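PDB 4XUK: putative hydrolase from Acinetobacter sp. NBRC 100985, which probably hydrolyses organophosphate triesters and lactones, working as a dinuclear zinc enzyme of the metallo-beta-lactamase superfamily. Local coordinates for residues Q37-H40 with E41-K45; G183-Q187 with G188-I192; S74-A77 with S78-S82; V130-S133 with N134-S138. The protein carries 2 engineered substitutions. All coordinates share one frame; numbering follows the deposited sequence.

Interaction 1: residues Q37-H40 with E41-K45; sequences QQVH and EILKK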
loop_
_atom_site.group_PDB
_atom_site.type_symbol
_atom_site.label_atom_id
_atom_site.label_comp_id
_atom_site.label_asym_id
_atom_site.label_seq_id
_atom_site.Cartn_x
_atom_site.Cartn_y
_atom_site.Cartn_z
ATOM N N GLN A 37 -18.807 -9.485 -17.852
ATOM C CA GLN A 37 -18.757 -10.567 -16.870
ATOM C C GLN A 37 -17.310 -10.887 -16.466
ATOM O O GLN A 37 -17.032 -11.147 -15.290
ATOM C CB GLN A 37 -19.462 -11.818 -17.417
ATOM C CG GLN A 37 -19.591 -12.964 -16.404
ATOM C CD GLN A 37 -20.559 -12.665 -15.265
ATOM O OE1 GLN A 37 -20.348 -13.093 -14.129
ATOM N NE2 GLN A 37 -21.626 -11.945 -15.564
ATOM N N GLN A 38 -16.386 -10.852 -17.432
ATOM C CA GLN A 38 -14.975 -11.138 -17.140
ATOM C C GLN A 38 -14.326 -9.977 -16.401
ATOM O O GLN A 38 -13.438 -10.182 -15.563
ATOM C CB GLN A 38 -14.193 -11.441 -18.423
ATOM C CG GLN A 38 -14.547 -12.778 -19.051
ATOM C CD GLN A 38 -13.957 -12.937 -20.444
ATOM O OE1 GLN A 38 -12.909 -12.369 -20.762
ATOM N NE2 GLN A 38 -14.642 -13.696 -21.286
ATOM N N VAL A 39 -14.753 -8.759 -16.729
ATOM C CA VAL A 39 -14.337 -7.584 -15.973
ATOM C C VAL A 39 -14.717 -7.776 -14.516
ATOM O O VAL A 39 -13.885 -7.593 -13.628
ATOM C CB VAL A 39 -14.975 -6.284 -16.526
ATOM C CG1 VAL A 39 -14.706 -5.103 -15.591
ATOM C CG2 VAL A 39 -14.446 -5.984 -17.907
ATOM N N HIS A 40 -15.965 -8.165 -14.264
ATOM C CA HIS A 40 -16.411 -8.367 -12.890
ATOM C C HIS A 40 -15.708 -9.530 -12.192
ATOM O O HIS A 40 -15.420 -9.452 -10.995
ATOM C CB HIS A 40 -17.944 -8.466 -12.800
ATOM C CG HIS A 40 -18.631 -7.157 -13.025
ATOM N ND1 HIS A 40 -18.448 -6.074 -12.190
ATOM C CD2 HIS A 40 -19.473 -6.742 -14.003
ATOM C CE1 HIS A 40 -19.156 -5.052 -12.638
ATOM N NE2 HIS A 40 -19.784 -5.429 -13.740
ATOM N N GLU A 41 -15.415 -10.594 -12.937
ATOM C CA GLU A 41 -14.593 -11.687 -12.412
ATOM C C GLU A 41 -13.236 -11.175 -11.920
ATOM O O GLU A 41 -12.819 -11.459 -10.793
ATOM C CB GLU A 41 -14.386 -12.746 -13.497
ATOM C CG GLU A 41 -15.642 -13.577 -13.776
ATOM C CD GLU A 41 -15.585 -14.294 -15.119
ATOM O OE1 GLU A 41 -16.650 -14.730 -15.619
ATOM O OE2 GLU A 41 -14.471 -14.415 -15.669
ATOM N N ILE A 42 -12.549 -10.406 -12.759
ATOM C CA ILE A 42 -11.232 -9.892 -12.381
ATOM C C ILE A 42 -11.335 -8.954 -11.173
ATOM O O ILE A 42 -10.544 -9.062 -10.233
ATOM C CB ILE A 42 -10.507 -9.255 -13.589
ATOM C CG1 ILE A 42 -10.237 -10.319 -14.661
ATOM C CG2 ILE A 42 -9.193 -8.611 -13.162
ATOM C CD1 ILE A 42 -9.882 -9.769 -16.034
ATOM N N LEU A 43 -12.324 -8.063 -11.171
ATOM C CA LEU A 43 -12.508 -7.148 -10.040
ATOM C C LEU A 43 -12.795 -7.900 -8.723
ATOM O O LEU A 43 -12.355 -7.492 -7.644
ATOM C CB LEU A 43 -13.619 -6.142 -10.361
ATOM C CG LEU A 43 -13.349 -5.133 -11.476
ATOM C CD1 LEU A 43 -14.585 -4.296 -11.774
ATOM C CD2 LEU A 43 -12.183 -4.231 -11.103
ATOM N N LYS A 44 -13.539 -8.997 -8.807
ATOM C CA LYS A 44 -13.836 -9.779 -7.614
ATOM C C LYS A 44 -12.586 -10.453 -7.058
ATOM O O LYS A 44 -12.433 -10.556 -5.843
ATOM C CB LYS A 44 -14.915 -10.821 -7.908
ATOM C CG LYS A 44 -16.325 -10.265 -7.957
ATOM C CD LYS A 44 -17.292 -11.334 -8.455
ATOM C CE LYS A 44 -18.741 -10.954 -8.192
ATOM N NZ LYS A 44 -19.436 -10.543 -9.449
ATOM N N LYS A 45 -11.695 -10.914 -7.937
ATOM C CA LYS A 45 -10.439 -11.506 -7.483
ATOM C C LYS A 45 -9.646 -10.494 -6.655
ATOM O O LYS A 45 -9.037 -10.845 -5.634
ATOM C CB LYS A 45 -9.608 -11.989 -8.679
ATOM C CG LYS A 45 -8.091 -11.994 -8.435
ATOM C CD LYS A 45 -7.316 -12.375 -9.696
ATOM C CE LYS A 45 -5.812 -12.242 -9.489
ATOM N NZ LYS A 45 -5.019 -12.511 -10.726
#
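Val39 and Leu43, one turn apart on the helix 36-45, lie side by side and point the same way, with Val39 CG1 3.9 Å from Leu43 CD1. These branched side chains suit the buried face, where Val39 also rests on Ile34 and Val225. The backbone bonds are regular i to i+4 pairs: Glu41 N to Gln37 O and Leu43 N to Val39 O both measure 2.9 Å, the latter nearly straight at 166°, and Ile42 and Lys44 bond in the same way to Gln38 and His40. Further contacts are made by methylenes against carbonyls. Glu41 CG sits 3.2 Å from Gln37 O, and the chain, extended from there, crosses that of Gln37 at about a right angle. One carboxylate oxygen touches each glutamine: OE1 is 3.5 Å from Gln37 CG and OE2 3.8 Å from Gln38 CG, the carboxylate plane standing 56° from the Gln37 amide and 24° from that of Gln38. Gln38 and His40 find their polar partners outside the helix: Gln38 OE1 bonds to Arg229, and His40 ND1 to Asp49, which also draws a long, weak ion pair from Lys44. The chemistry implies an amphipathic helix, apolar on the Val39 and Leu43 side and tied by polar side chains to neighbouring loops.

Interaction 2: residues G183-Q187 with G188-I192; sequences GDDIQ and GFKVI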
loop_
_atom_site.group_PDB
_atom_site.type_symbol
_atom_site.label_atom_id
_atom_site.label_comp_id
_atom_site.label_asym_id
_atom_site.label_seq_id
_atom_site.Cartn_x
_atom_site.Cartn_y
_atom_site.Cartn_z
ATOM N N GLY A 183 14.786 11.718 -27.957
ATOM C CA GLY A 183 16.226 11.899 -27.925
ATOM C C GLY A 183 16.634 12.972 -26.937
ATOM O O GLY A 183 17.784 13.008 -26.485
ATOM N N ASP A 184 15.694 13.851 -26.594
ATOM C CA ASP A 184 15.945 14.917 -25.650
ATOM C C ASP A 184 16.082 14.360 -24.226
ATOM O O ASP A 184 15.365 13.496 -23.835
ATOM C CB ASP A 184 14.887 16.016 -25.729
ATOM C CG ASP A 184 15.097 16.958 -26.865
ATOM O OD1 ASP A 184 16.044 16.764 -27.623
ATOM O OD2 ASP A 184 14.311 17.905 -27.035
ATOM N N ASP A 185 17.089 14.786 -23.511
ATOM C CA ASP A 185 17.205 14.478 -22.092
ATOM C C ASP A 185 16.882 15.762 -21.345
ATOM O O ASP A 185 17.365 16.830 -21.720
ATOM C CB ASP A 185 18.628 14.041 -21.750
ATOM C CG ASP A 185 18.846 12.541 -21.893
ATOM O OD1 ASP A 185 18.059 11.856 -22.585
ATOM O OD2 ASP A 185 19.835 12.045 -21.310
ATOM N N ILE A 186 16.063 15.667 -20.303
ATOM C CA ILE A 186 15.728 16.834 -19.492
ATOM C C ILE A 186 16.007 16.541 -18.031
ATOM O O ILE A 186 15.382 15.648 -17.457
ATOM C CB ILE A 186 14.243 17.195 -19.630
ATOM C CG1 ILE A 186 13.872 17.338 -21.104
ATOM C CG2 ILE A 186 13.924 18.462 -18.827
ATOM C CD1 ILE A 186 12.407 17.169 -21.390
ATOM N N GLN A 187 16.940 17.294 -17.443
ATOM C CA GLN A 187 17.309 17.146 -16.031
ATOM C C GLN A 187 17.765 15.732 -15.708
ATOM O O GLN A 187 17.540 15.234 -14.599
ATOM C CB GLN A 187 16.138 17.524 -15.118
ATOM C CG GLN A 187 15.780 19.007 -15.122
ATOM C CD GLN A 187 16.632 19.815 -14.153
ATOM O OE1 GLN A 187 17.798 19.492 -13.909
ATOM N NE2 GLN A 187 16.052 20.877 -13.603
ATOM N N GLY A 188 18.388 15.080 -16.685
ATOM C CA GLY A 188 18.868 13.724 -16.501
ATOM C C GLY A 188 17.804 12.673 -16.749
ATOM O O GLY A 188 18.085 11.477 -16.657
ATOM N N PHE A 189 16.584 13.112 -17.053
ATOM C CA PHE A 189 15.517 12.182 -17.404
ATOM C C PHE A 189 15.548 11.888 -18.893
ATOM O O PHE A 189 15.771 12.790 -19.707
ATOM C CB PHE A 189 14.137 12.743 -17.027
ATOM C CG PHE A 189 13.886 12.803 -15.541
ATOM C CD1 PHE A 189 14.461 13.806 -14.761
ATOM C CD2 PHE A 189 13.076 11.860 -14.928
ATOM C CE1 PHE A 189 14.226 13.867 -13.389
ATOM C CE2 PHE A 189 12.835 11.913 -13.570
ATOM C CZ PHE A 189 13.413 12.914 -12.793
ATOM N N LYS A 190 15.324 10.644 -19.255
ATOM C CA LYS A 190 15.174 10.264 -20.630
ATOM C C LYS A 190 13.705 10.187 -21.069
ATOM O O LYS A 190 12.888 9.624 -20.417
ATOM C CB LYS A 190 15.881 8.983 -20.901
ATOM C CG LYS A 190 15.690 8.546 -22.293
ATOM C CD LYS A 190 16.467 7.312 -22.599
ATOM C CE LYS A 190 16.081 6.756 -23.941
ATOM N NZ LYS A 190 17.189 5.849 -24.257
ATOM N N VAL A 191 13.406 10.777 -22.195
ATOM C CA VAL A 191 12.024 10.776 -22.660
ATOM C C VAL A 191 11.751 9.560 -23.551
ATOM O O VAL A 191 12.551 9.213 -24.425
ATOM C CB VAL A 191 11.628 12.122 -23.338
ATOM C CG1 VAL A 191 11.961 13.294 -22.421
ATOM C CG2 VAL A 191 12.314 12.302 -24.674
ATOM N N ILE A 192 10.628 8.896 -23.298
ATOM C CA ILE A 192 10.292 7.670 -24.008
ATOM C C ILE A 192 8.915 7.780 -24.633
ATOM O O ILE A 192 7.920 8.049 -23.944
ATOM C CB ILE A 192 10.365 6.450 -23.059
ATOM C CG1 ILE A 192 11.767 6.373 -22.441
ATOM C CG2 ILE A 192 10.005 5.155 -23.786
ATOM C CD1 ILE A 192 11.930 5.285 -21.416
HETATM O O HOH W 1 14.706 10.046 -25.668
#
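Ile186 and Phe189 close a tight beta hairpin, their backbones antiparallel and joined by a type I' turn. Phe189 N reaches Ile186 O at 2.8 Å from well above the carbonyl plane, whereas Ile186 N meets Phe189 O at 3.0 Å in the plane of the Phe189 carbonyl. Gln187 and Gly188 fill the two central turn positions with positive phi; glycine suits the second because a side chain there would collide with the carbonyl of Gln187. The amide of Gln187 swings away to Thr103, which ties the turn to the neighbouring sheet. Next along, Asp185 and Lys190 form a non-hydrogen-bonded pair. Asp185 makes a CA-H...O contact, its CA 3.3 Å from Phe189 O, and Asp185 OD1 comes to 3.8 Å from Lys190 CA and 4.0 Å from Lys190 CB, while the lysine runs out extended and its ammonium stays well apart from the carboxylate. Both chains suit this exposed face. The other face is apolar: Phe189 turns an edge of its ring to Ile186 O and packs on Ile70, Ile72 and Leu105, and Ile186 CD1 touches Val191 CG1 at 4.0 Å. Val191 presses its other methyl, CG2, to 3.4 Å from Asp184 O, and neither this oxygen nor Val191 N finds a hydrogen-bonding partner. Where the strands part, a water accepts from Gly183 N at 2.8 Å and donates to Val191 O.

Interaction 3: residues S74-A77 with S78-S82; sequences SGAA and SCFGS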
loop_
_atom_site.group_PDB
_atom_site.type_symbol
_atom_site.label_atom_id
_atom_site.label_comp_id
_atom_site.label_asym_id
_atom_site.label_seq_id
_atom_site.Cartn_x
_atom_site.Cartn_y
_atom_site.Cartn_z
ATOM N N SER A 74 0.817 16.650 -12.222
ATOM C CA SER A 74 0.483 17.595 -11.145
ATOM C C SER A 74 -0.934 17.465 -10.617
ATOM O O SER A 74 -1.376 18.280 -9.788
ATOM C CB SER A 74 0.672 19.025 -11.633
ATOM O OG SER A 74 -0.251 19.302 -12.690
ATOM N N GLY A 75 -1.667 16.469 -11.101
ATOM C CA GLY A 75 -3.047 16.312 -10.679
ATOM C C GLY A 75 -3.954 17.275 -11.425
ATOM O O GLY A 75 -3.517 17.945 -12.366
ATOM N N ALA A 76 -5.208 17.366 -10.983
ATOM C CA ALA A 76 -6.269 17.988 -11.772
ATOM C C ALA A 76 -6.667 19.385 -11.323
ATOM O O ALA A 76 -7.522 20.008 -11.954
ATOM C CB ALA A 76 -7.495 17.097 -11.772
ATOM N N ALA A 77 -6.062 19.871 -10.241
ATOM C CA ALA A 77 -6.534 21.097 -9.593
ATOM C C ALA A 77 -8.061 21.042 -9.478
ATOM O O ALA A 77 -8.595 20.061 -8.978
ATOM C CB ALA A 77 -6.082 22.325 -10.356
ATOM N N SER A 78 -8.741 22.048 -9.993
ATOM C CA SER A 78 -10.196 22.154 -10.019
ATOM C C SER A 78 -10.859 21.776 -11.353
ATOM O O SER A 78 -11.986 22.023 -11.523
ATOM C CB SER A 78 -10.643 23.576 -9.734
ATOM O OG SER A 78 -10.114 24.113 -8.592
ATOM N N CYS A 79 -10.120 21.207 -12.286
ATOM C CA CYS A 79 -10.607 20.973 -13.638
ATOM C C CYS A 79 -11.635 19.839 -13.718
ATOM O O CYS A 79 -12.367 19.739 -14.713
ATOM C CB CYS A 79 -9.437 20.673 -14.579
ATOM S SG CYS A 79 -8.427 22.126 -15.021
ATOM N N PHE A 80 -11.692 18.992 -12.687
ATOM C CA PHE A 80 -12.585 17.823 -12.710
ATOM C C PHE A 80 -13.451 17.759 -11.472
ATOM O O PHE A 80 -13.962 16.698 -11.119
ATOM C CB PHE A 80 -11.792 16.517 -12.831
ATOM C CG PHE A 80 -11.410 16.163 -14.236
ATOM C CD1 PHE A 80 -12.215 16.538 -15.304
ATOM C CD2 PHE A 80 -10.252 15.447 -14.494
ATOM C CE1 PHE A 80 -11.870 16.207 -16.610
ATOM C CE2 PHE A 80 -9.904 15.106 -15.798
ATOM C CZ PHE A 80 -10.713 15.489 -16.855
ATOM N N GLY A 81 -13.621 18.883 -10.796
ATOM C CA GLY A 81 -14.468 18.873 -9.624
ATOM C C GLY A 81 -13.776 18.656 -8.291
ATOM O O GLY A 81 -12.619 18.222 -8.212
ATOM N N SER A 82 -14.543 18.929 -7.245
ATOM C CA SER A 82 -14.075 19.106 -5.878
ATOM C C SER A 82 -13.276 17.951 -5.263
ATOM O O SER A 82 -12.487 18.173 -4.334
ATOM C CB SER A 82 -15.293 19.423 -4.996
ATOM O OG SER A 82 -14.913 20.040 -3.781
HETATM O O HOH W 2 -10.607 18.614 -10.267
#
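Ala76 and Phe80 meet at the edge of a compact double turn, the methyl CB lying obliquely to the aromatic ring at 4.2 Å from CD2. A small residue suits this buried spot, while the larger ring reaches on to Pro111 and Asp112, its side chain about 7 Å from a zinc ion. Between them the chain folds back through a type II' turn from Ala76 to Cys79, closed by Cys79 N donating to Ala76 O at 2.9 Å and 164°. Ala77 holds the first central position with phi 45°, where glycine is usual; its CB is only 2.7 Å from Ser78 N, which points to local strain. Cys79 CB lies 3.3 Å from the same oxygen, Ala76 O; with SG beside the backbone N (chi1 -74°), the sulfur stays 3.8 Å from Ala76 O and forms the disulfide with Cys115. Ser78, by contrast, turns outward, and its hydroxyl bonds to Lys119. A type I turn from Ser78 to Gly81 follows, and one water stitches the two turns together: it donates to Ala77 O at 2.8 Å and to Gly81 O at 2.9 Å, and accepts from Phe80 N. The double turn belongs to the loop between strand 69-72 and helix 87-93, and it lies against helix 111-114, which brings zinc ligands Asp112 and His113.

Interaction 4: residues V130-S133 with N134-S138; sequences VYVS and NDEAS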
loop_
_atom_site.group_PDB
_atom_site.type_symbol
_atom_site.label_atom_id
_atom_site.label_comp_id
_atom_site.label_asym_id
_atom_site.label_seq_id
_atom_site.Cartn_x
_atom_site.Cartn_y
_atom_site.Cartn_z
ATOM N N VAL A 130 7.809 24.095 -17.405
ATOM C CA VAL A 130 6.953 22.969 -17.714
ATOM C C VAL A 130 7.322 22.439 -19.095
ATOM O O VAL A 130 7.466 23.225 -20.056
ATOM C CB VAL A 130 5.476 23.421 -17.688
ATOM C CG1 VAL A 130 4.557 22.309 -18.144
ATOM C CG2 VAL A 130 5.092 23.907 -16.289
ATOM N N TYR A 131 7.508 21.121 -19.177
ATOM C CA TYR A 131 7.811 20.428 -20.436
ATOM C C TYR A 131 6.739 19.408 -20.784
ATOM O O TYR A 131 6.219 18.708 -19.904
ATOM C CB TYR A 131 9.106 19.630 -20.319
ATOM C CG TYR A 131 10.362 20.446 -20.237
ATOM C CD1 TYR A 131 10.763 21.026 -19.040
ATOM C CD2 TYR A 131 11.170 20.604 -21.350
ATOM C CE1 TYR A 131 11.937 21.772 -18.966
ATOM C CE2 TYR A 131 12.338 21.346 -21.289
ATOM C CZ TYR A 131 12.716 21.917 -20.095
ATOM O OH TYR A 131 13.880 22.651 -20.045
ATOM N N VAL A 132 6.460 19.280 -22.075
ATOM C CA VAL A 132 5.583 18.223 -22.576
ATOM C C VAL A 132 6.062 17.950 -24.008
ATOM O O VAL A 132 6.761 18.789 -24.599
ATOM C CB VAL A 132 4.107 18.686 -22.536
ATOM C CG1 VAL A 132 3.868 19.779 -23.585
ATOM C CG2 VAL A 132 3.149 17.509 -22.707
ATOM N N SER A 133 5.730 16.791 -24.572
ATOM C CA SER A 133 6.276 16.464 -25.887
ATOM C C SER A 133 5.729 17.375 -26.990
ATOM O O SER A 133 4.594 17.860 -26.912
ATOM C CB SER A 133 6.024 15.003 -26.248
ATOM O OG SER A 133 4.731 14.833 -26.798
ATOM N N ASN A 134 6.548 17.586 -27.993
ATOM C CA ASN A 134 6.176 18.273 -29.214
ATOM C C ASN A 134 4.877 17.760 -29.831
ATOM O O ASN A 134 3.991 18.500 -30.112
ATOM C CB ASN A 134 7.327 18.235 -30.240
ATOM C CG ASN A 134 7.767 16.808 -30.619
ATOM O OD1 ASN A 134 7.539 15.851 -29.922
ATOM N ND2 ASN A 134 8.425 16.699 -31.733
ATOM N N ASP A 135 4.809 16.455 -29.981
ATOM C CA ASP A 135 3.638 15.799 -30.559
ATOM C C ASP A 135 2.388 16.070 -29.717
ATOM O O ASP A 135 1.298 16.267 -30.251
ATOM C CB ASP A 135 3.863 14.282 -30.672
ATOM C CG ASP A 135 4.956 13.915 -31.664
ATOM O OD1 ASP A 135 5.384 14.790 -32.442
ATOM O OD2 ASP A 135 5.384 12.739 -31.668
ATOM N N GLU A 136 2.551 16.092 -28.397
ATOM C CA GLU A 136 1.410 16.252 -27.499
ATOM C C GLU A 136 0.853 17.665 -27.575
ATOM O O GLU A 136 -0.357 17.854 -27.696
ATOM C CB GLU A 136 1.806 15.913 -26.059
ATOM C CG GLU A 136 0.650 16.017 -25.069
ATOM C CD GLU A 136 -0.352 14.875 -25.184
ATOM O OE1 GLU A 136 -0.104 13.917 -25.948
ATOM O OE2 GLU A 136 -1.390 14.919 -24.478
ATOM N N ALA A 137 1.740 18.652 -27.517
ATOM C CA ALA A 137 1.331 20.051 -27.613
ATOM C C ALA A 137 0.709 20.322 -28.981
ATOM O O ALA A 137 -0.280 21.052 -29.089
ATOM C CB ALA A 137 2.519 20.962 -27.381
ATOM N N SER A 138 1.288 19.736 -30.024
ATOM C CA SER A 138 0.744 19.910 -31.372
ATOM C C SER A 138 -0.709 19.459 -31.482
ATOM O O SER A 138 -1.541 20.159 -32.070
ATOM C CB SER A 138 1.596 19.175 -32.402
ATOM O OG SER A 138 2.819 19.844 -32.608
#
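The carbonyl oxygen of Ser133 is gripped by two amides of the helix that starts just after it. Ala137 N reaches it at 3.0 Å in a nearly straight bond of 171°, while Glu136 N adds a weak one at 3.1 Å. The stronger claim on Glu136 N comes from the side chain: Ser133 OG accepts from it at 3.0 Å, which makes Ser133 the N-cap of helix 134-141. The hydroxyl is put there by a chi1 of 84°, which places OG between its own backbone N and carbonyl carbon, and it makes a second bond, to the carbonyl of Gly200. Serine suits the position because it is short enough to fold back on the first turn. The next carbonyl, Asn134 O, takes two donors, Ser138 N and Ser138 OG, the hydroxyl coming from above the carbonyl plane at 3.1 Å. On the apolar side, Val132 CG2 meets Glu136 CG at 3.7 Å, the two side chains crossing at about a right angle, and Val132 CG1 approaches Ala137 CB at 4.2 Å; the small Ala137 is consistent with a close approach of helix and strand. Glu136 then bends away, its buried carboxylate held by Thr198, Trp140 NE1 and Leu109 N. The Glu136 side chain lies about 7 Å from a zinc ion and touches His108, a zinc ligand, so it may help to order the metal loops. The whole is a strand-to-helix junction, with an angle of 89° between the segments, in the alpha-beta/beta-alpha sandwich of the metallo-beta-lactamase fold.

Interactions 2 and 4 are the two that touch: Ile186 CD1 of the hairpin packs 3.7 Å from Tyr131 CD2 on the strand of interaction 4, joining the two large sheets. Interactions 3 and 4 come near the dinuclear zinc site by different routes, their nearest atoms about 8 Å apart, the first through Phe80 and the second through Glu136. Interaction 2, with its centre 27 Å from that of interaction 3, lies across the chain's centre from it. Interaction 1 stands apart, its centre 38 Å from that of interaction 2 and 36 Å from that of interaction 4, on a peripheral helix where Lys45 packs on Tyr275 of the second subunit.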